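Local coordinates for oxidoreductase protein (Agrobacterium radiobacter, PDB 5UI9) that binds NAD and a dihydroxy-methylpropanoic acid, and is probably an NAD-dependent oxidoreductase of the GFO/IDH/MocA family, at residues A[135-145]-A[254-265]. Residues are numbered along the deposited sequence; the frame is centred on the assembly and turned at random.
Sequences AVKAVLESGAI and TIRLSQGYRLEV
Val139 and Ile255 meet at the middle of this contact, where their side chains lie alongside each other, pointing opposite ways. Val139 CG1 lies 3.6 Å from Ile255 CD1. The same methyl of Val139 reaches Val265 CG2 on the neighbouring strand at 3.8 Å, so one valine bridges both strands of the hairpin. Ile255 CG1 stands anti to its carbonyl carbon (chi1 -65°); this first torsion, with an extended second one, brings Ile255 CD1 to Val136 O, 3.9 Å away. One turn earlier, Val136 CG2 comes obliquely onto Leu257 CD2 at 3.8 Å. Ala135 CB abuts Leu263 CD2 at the same distance. Beyond the helix, Ile145 closes the other end. With chi1 at 68°, CG1 of Ile145 is flanked by both its own backbone N and carbonyl carbon, and CG2 is left to face Thr254. The side chain crosses that of Ile255 at about a right angle, and Ile145 CD1 lies 4.0 Å from Ile255 CG1. The other branch of Ile145, CG2, sits 3.5 Å from Thr254 N.

No hydrogen bond joins the two segments; the interface is apolar. The turn after the helix is a Schellman motif at Gly143, and Ser142 OG hydrogen-bonds to Val139 O. Ile190 of helix 175-191 packs on Val136 and Leu140. Helix 135-141 runs nearly antiparallel to strand 254-258 (173°) and lies against one face of the hairpin. This is helix-on-sheet packing in the alpha/beta C-terminal domain of the GFO/IDH/MocA fold, at its large mixed sheet.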
ATOM      1  N   ALA A 135       6.079 -12.991  15.546  1.00 34.17           N
ATOM      2  CA  ALA A 135       5.527 -12.072  16.543  1.00 34.43           C
ATOM      3  C   ALA A 135       4.225 -11.412  16.069  1.00 34.84           C
ATOM      4  O   ALA A 135       3.272 -11.308  16.839  1.00 37.10           O
ATOM      5  CB  ALA A 135       6.554 -11.019  16.924  1.00 34.56           C
ATOM      6  N   VAL A 136       4.180 -10.980  14.810  1.00 34.08           N
ATOM      7  CA  VAL A 136       2.949 -10.428  14.221  1.00 34.54           C
ATOM      8  C   VAL A 136       1.810 -11.458  14.292  1.00 35.69           C
ATOM      9  O   VAL A 136       0.695 -11.128  14.697  1.00 36.37           O
ATOM     10  CB  VAL A 136       3.169  -9.943  12.760  1.00 34.37           C
ATOM     11  CG1 VAL A 136       1.848  -9.613  12.057  1.00 35.27           C
ATOM     12  CG2 VAL A 136       4.087  -8.726  12.735  1.00 33.33           C
ATOM     13  N   LYS A 137       2.103 -12.700  13.909  1.00 37.25           N
ATOM     14  CA  LYS A 137       1.124 -13.788  13.988  1.00 37.54           C
ATOM     15  C   LYS A 137       0.632 -14.005  15.424  1.00 37.71           C
ATOM     16  O   LYS A 137      -0.574 -14.091  15.658  1.00 35.01           O
ATOM     17  CB  LYS A 137       1.721 -15.082  13.424  1.00 38.67           C
ATOM     18  CG  LYS A 137       0.788 -16.289  13.418  1.00 42.09           C
ATOM     19  CD  LYS A 137      -0.480 -16.023  12.626  1.00 44.29           C
ATOM     20  CE  LYS A 137      -1.156 -17.320  12.222  1.00 46.82           C
ATOM     21  NZ  LYS A 137      -2.460 -17.034  11.571  1.00 49.52           N
ATOM     22  N   ALA A 138       1.564 -14.064  16.376  1.00 38.27           N
ATOM     23  CA  ALA A 138       1.220 -14.314  17.780  1.00 41.49           C
ATOM     24  C   ALA A 138       0.350 -13.206  18.359  1.00 41.56           C
ATOM     25  O   ALA A 138      -0.608 -13.487  19.067  1.00 42.57           O
ATOM     26  CB  ALA A 138       2.473 -14.507  18.627  1.00 41.38           C
ATOM     27  N   VAL A 139       0.667 -11.951  18.040  1.00 42.79           N
ATOM     28  CA  VAL A 139      -0.157 -10.817  18.474  1.00 42.73           C
ATOM     29  C   VAL A 139      -1.589 -10.922  17.925  1.00 43.34           C
ATOM     30  O   VAL A 139      -2.549 -10.739  18.663  1.00 42.26           O
ATOM     31  CB  VAL A 139       0.457  -9.450  18.060  1.00 41.96           C
ATOM     32  CG1 VAL A 139      -0.520  -8.309  18.326  1.00 42.24           C
ATOM     33  CG2 VAL A 139       1.768  -9.192  18.798  1.00 42.32           C
ATOM     34  N   LEU A 140      -1.718 -11.202  16.633  1.00 44.92           N
ATOM     35  CA  LEU A 140      -3.022 -11.227  15.976  1.00 47.41           C
ATOM     36  C   LEU A 140      -3.879 -12.399  16.466  1.00 52.29           C
ATOM     37  O   LEU A 140      -5.079 -12.231  16.713  1.00 52.02           O
ATOM     38  CB  LEU A 140      -2.839 -11.284  14.458  1.00 47.59           C
ATOM     39  CG  LEU A 140      -4.081 -11.220  13.566  1.00 48.87           C
ATOM     40  CD1 LEU A 140      -4.888  -9.956  13.806  1.00 50.07           C
ATOM     41  CD2 LEU A 140      -3.648 -11.300  12.114  1.00 48.71           C
ATOM     42  N   GLU A 141      -3.253 -13.570  16.615  1.00 54.70           N
ATOM     43  CA  GLU A 141      -3.913 -14.761  17.178  1.00 57.03           C
ATOM     44  C   GLU A 141      -4.384 -14.551  18.626  1.00 54.46           C
ATOM     45  O   GLU A 141      -5.406 -15.107  19.029  1.00 55.22           O
ATOM     46  CB  GLU A 141      -2.981 -15.983  17.111  1.00 62.75           C
ATOM     47  CG  GLU A 141      -2.638 -16.467  15.701  1.00 68.77           C
ATOM     48  CD  GLU A 141      -3.126 -17.879  15.396  1.00 77.85           C
ATOM     49  OE1 GLU A 141      -2.274 -18.796  15.299  1.00 79.35           O
ATOM     50  OE2 GLU A 141      -4.354 -18.076  15.249  1.00 84.77           O
ATOM     51  N   SER A 142      -3.652 -13.749  19.400  1.00 51.13           N
ATOM     52  CA  SER A 142      -4.035 -13.443  20.796  1.00 52.39           C
ATOM     53  C   SER A 142      -5.366 -12.682  20.947  1.00 51.35           C
ATOM     54  O   SER A 142      -5.947 -12.686  22.031  1.00 51.35           O
ATOM     55  CB  SER A 142      -2.930 -12.652  21.521  1.00 50.93           C
ATOM     56  OG  SER A 142      -2.966 -11.270  21.196  1.00 49.20           O
ATOM     57  N   GLY A 143      -5.825 -12.025  19.879  1.00 49.39           N
ATOM     58  CA  GLY A 143      -7.049 -11.223  19.909  1.00 48.58           C
ATOM     59  C   GLY A 143      -6.816  -9.765  20.272  1.00 47.56           C
ATOM     60  O   GLY A 143      -7.774  -9.001  20.361  1.00 49.35           O
ATOM     61  N   ALA A 144      -5.552  -9.369  20.449  1.00 45.59           N
ATOM     62  CA  ALA A 144      -5.181  -8.020  20.902  1.00 44.69           C
ATOM     63  C   ALA A 144      -5.803  -6.862  20.102  1.00 44.30           C
ATOM     64  O   ALA A 144      -6.143  -5.826  20.679  1.00 44.74           O
ATOM     65  CB  ALA A 144      -3.665  -7.877  20.915  1.00 43.58           C
ATOM     66  N   ILE A 145      -5.941  -7.037  18.787  1.00 43.22           N
ATOM     67  CA  ILE A 145      -6.472  -5.980  17.911  1.00 43.75           C
ATOM     68  C   ILE A 145      -7.833  -6.312  17.284  1.00 44.20           C
ATOM     69  O   ILE A 145      -8.276  -5.612  16.367  1.00 41.63           O
ATOM     70  CB  ILE A 145      -5.456  -5.588  16.813  1.00 42.63           C
ATOM     71  CG1 ILE A 145      -5.224  -6.712  15.793  1.00 42.99           C
ATOM     72  CG2 ILE A 145      -4.140  -5.163  17.448  1.00 42.33           C
ATOM     73  CD1 ILE A 145      -4.699  -6.179  14.471  1.00 42.45           C
ATOM     74  N   THR A 254      -4.426  -1.962  16.076  1.00 38.03           N
ATOM     75  CA  THR A 254      -3.480  -1.977  14.966  1.00 36.57           C
ATOM     76  C   THR A 254      -2.178  -2.676  15.334  1.00 36.30           C
ATOM     77  O   THR A 254      -1.747  -2.637  16.492  1.00 35.48           O
ATOM     78  CB  THR A 254      -3.099  -0.553  14.525  1.00 36.34           C
ATOM     79  OG1 THR A 254      -2.677   0.212  15.661  1.00 37.29           O
ATOM     80  CG2 THR A 254      -4.265   0.131  13.848  1.00 37.05           C
ATOM     81  N   ILE A 255      -1.558  -3.303  14.335  1.00 35.21           N
ATOM     82  CA  ILE A 255      -0.176  -3.758  14.421  1.00 36.24           C
ATOM     83  C   ILE A 255       0.627  -2.966  13.396  1.00 35.54           C
ATOM     84  O   ILE A 255       0.202  -2.828  12.250  1.00 34.85           O
ATOM     85  CB  ILE A 255      -0.035  -5.271  14.124  1.00 36.75           C
ATOM     86  CG1 ILE A 255      -0.746  -6.109  15.194  1.00 38.00           C
ATOM     87  CG2 ILE A 255       1.438  -5.669  14.018  1.00 36.86           C
ATOM     88  CD1 ILE A 255      -0.934  -7.568  14.809  1.00 37.64           C
ATOM     89  N   ARG A 256       1.787  -2.458  13.810  1.00 35.92           N
ATOM     90  CA  ARG A 256       2.714  -1.776  12.907  1.00 35.53           C
ATOM     91  C   ARG A 256       4.128  -2.299  13.138  1.00 36.76           C
ATOM     92  O   ARG A 256       4.776  -1.962  14.137  1.00 39.91           O
ATOM     93  CB  ARG A 256       2.663  -0.257  13.107  1.00 34.87           C
ATOM     94  CG  ARG A 256       1.335   0.398  12.720  1.00 35.35           C
ATOM     95  CD  ARG A 256       1.173   0.528  11.209  1.00 33.84           C
ATOM     96  NE  ARG A 256      -0.067   1.209  10.802  1.00 32.85           N
ATOM     97  CZ  ARG A 256      -1.283   0.649  10.751  1.00 33.13           C
ATOM     98  NH1 ARG A 256      -1.486  -0.629  11.103  1.00 32.65           N
ATOM     99  NH2 ARG A 256      -2.321   1.380  10.352  1.00 33.07           N
ATOM    100  N   LEU A 257       4.584  -3.144  12.217  1.00 35.52           N
ATOM    101  CA  LEU A 257       5.950  -3.647  12.214  1.00 33.82           C
ATOM    102  C   LEU A 257       6.737  -2.778  11.251  1.00 32.02           C
ATOM    103  O   LEU A 257       6.539  -2.862  10.040  1.00 30.95           O
ATOM    104  CB  LEU A 257       5.989  -5.118  11.778  1.00 33.05           C
ATOM    105  CG  LEU A 257       7.372  -5.751  11.592  1.00 32.28           C
ATOM    106  CD1 LEU A 257       8.201  -5.651  12.862  1.00 32.03           C
ATOM    107  CD2 LEU A 257       7.218  -7.205  11.166  1.00 33.17           C
ATOM    108  N   SER A 258       7.626  -1.949  11.796  1.00 33.15           N
ATOM    109  CA  SER A 258       8.362  -0.946  11.025  1.00 34.61           C
ATOM    110  C   SER A 258       9.857  -1.265  11.014  1.00 35.74           C
ATOM    111  O   SER A 258      10.308  -2.189  11.705  1.00 34.16           O
ATOM    112  CB  SER A 258       8.101   0.446  11.602  1.00 34.61           C
ATOM    113  OG  SER A 258       8.559   0.535  12.932  1.00 37.12           O
ATOM    114  N   GLN A 259      10.602  -0.512  10.203  1.00 35.54           N
ATOM    115  CA  GLN A 259      12.054  -0.689  10.015  1.00 40.04           C
ATOM    116  C   GLN A 259      12.802  -0.830  11.344  1.00 36.79           C
ATOM    117  O   GLN A 259      12.494  -0.144  12.299  1.00 36.72           O
ATOM    118  CB  GLN A 259      12.618   0.489   9.185  1.00 46.15           C
ATOM    119  CG  GLN A 259      14.118   0.802   9.309  1.00 53.37           C
ATOM    120  CD  GLN A 259      14.974   0.098   8.277  1.00 58.32           C
ATOM    121  OE1 GLN A 259      14.967   0.475   7.101  1.00 58.56           O
ATOM    122  NE2 GLN A 259      15.755  -0.898   8.716  1.00 59.64           N
ATOM    123  N   GLY A 260      13.804  -1.704  11.374  1.00 36.21           N
ATOM    124  CA  GLY A 260      14.572  -1.992  12.587  1.00 36.13           C
ATOM    125  C   GLY A 260      13.860  -2.931  13.548  1.00 35.89           C
ATOM    126  O   GLY A 260      14.197  -2.968  14.726  1.00 35.05           O
ATOM    127  N   TYR A 261      12.879  -3.681  13.039  1.00 35.71           N
ATOM    128  CA  TYR A 261      12.114  -4.676  13.802  1.00 37.23           C
ATOM    129  C   TYR A 261      11.340  -4.115  14.997  1.00 39.57           C
ATOM    130  O   TYR A 261      11.140  -4.805  15.998  1.00 40.33           O
ATOM    131  CB  TYR A 261      13.022  -5.824  14.246  1.00 35.34           C
ATOM    132  CG  TYR A 261      13.826  -6.401  13.117  1.00 34.37           C
ATOM    133  CD1 TYR A 261      13.219  -7.209  12.169  1.00 33.23           C
ATOM    134  CD2 TYR A 261      15.194  -6.140  12.988  1.00 34.93           C
ATOM    135  CE1 TYR A 261      13.940  -7.755  11.121  1.00 33.05           C
ATOM    136  CE2 TYR A 261      15.931  -6.680  11.935  1.00 33.88           C
ATOM    137  CZ  TYR A 261      15.296  -7.491  11.009  1.00 33.32           C
ATOM    138  OH  TYR A 261      15.988  -8.032   9.953  1.00 33.45           O
ATOM    139  N   ARG A 262      10.890  -2.872  14.878  1.00 41.48           N
ATOM    140  CA  ARG A 262      10.087  -2.250  15.913  1.00 43.80           C
ATOM    141  C   ARG A 262       8.625  -2.638  15.716  1.00 40.65           C
ATOM    142  O   ARG A 262       8.075  -2.449  14.638  1.00 40.39           O
ATOM    143  CB  ARG A 262      10.257  -0.737  15.868  1.00 51.14           C
ATOM    144  CG  ARG A 262       9.619  -0.035  17.055  1.00 62.08           C
ATOM    145  CD  ARG A 262      10.189   1.356  17.275  1.00 71.11           C
ATOM    146  NE  ARG A 262       9.672   2.344  16.324  1.00 75.74           N
ATOM    147  CZ  ARG A 262       8.480   2.944  16.401  1.00 81.63           C
ATOM    148  NH1 ARG A 262       7.627   2.669  17.391  1.00 83.41           N
ATOM    149  NH2 ARG A 262       8.131   3.834  15.471  1.00 82.93           N
ATOM    150  N   LEU A 263       8.003  -3.171  16.766  1.00 39.82           N
ATOM    151  CA  LEU A 263       6.642  -3.701  16.707  1.00 40.26           C
ATOM    152  C   LEU A 263       5.721  -2.883  17.612  1.00 42.80           C
ATOM    153  O   LEU A 263       5.795  -2.987  18.840  1.00 42.13           O
ATOM    154  CB  LEU A 263       6.649  -5.178  17.123  1.00 39.56           C
ATOM    155  CG  LEU A 263       5.333  -5.954  17.167  1.00 40.46           C
ATOM    156  CD1 LEU A 263       4.601  -5.878  15.838  1.00 40.96           C
ATOM    157  CD2 LEU A 263       5.618  -7.401  17.540  1.00 41.35           C
ATOM    158  N   GLU A 264       4.874  -2.061  16.992  1.00 43.20           N
ATOM    159  CA  GLU A 264       3.870  -1.256  17.696  1.00 44.33           C
ATOM    160  C   GLU A 264       2.532  -1.960  17.661  1.00 42.62           C
ATOM    161  O   GLU A 264       1.998  -2.218  16.585  1.00 40.03           O
ATOM    162  CB  GLU A 264       3.691   0.109  17.040  1.00 47.47           C
ATOM    163  CG  GLU A 264       4.428   1.234  17.724  1.00 52.65           C
ATOM    164  CD  GLU A 264       4.158   2.577  17.068  1.00 55.12           C
ATOM    165  OE1 GLU A 264       2.989   2.862  16.711  1.00 54.24           O
ATOM    166  OE2 GLU A 264       5.127   3.346  16.912  1.00 59.65           O
ATOM    167  N   VAL A 265       1.989  -2.248  18.837  1.00 42.15           N
ATOM    168  CA  VAL A 265       0.669  -2.851  18.963  1.00 43.85           C
ATOM    169  C   VAL A 265      -0.163  -1.922  19.826  1.00 45.13           C
ATOM    170  O   VAL A 265       0.228  -1.632  20.957  1.00 46.28           O
ATOM    171  CB  VAL A 265       0.739  -4.234  19.637  1.00 43.54           C
ATOM    172  CG1 VAL A 265      -0.666  -4.804  19.845  1.00 44.82           C
ATOM    173  CG2 VAL A 265       1.613  -5.181  18.827  1.00 43.19           C
TER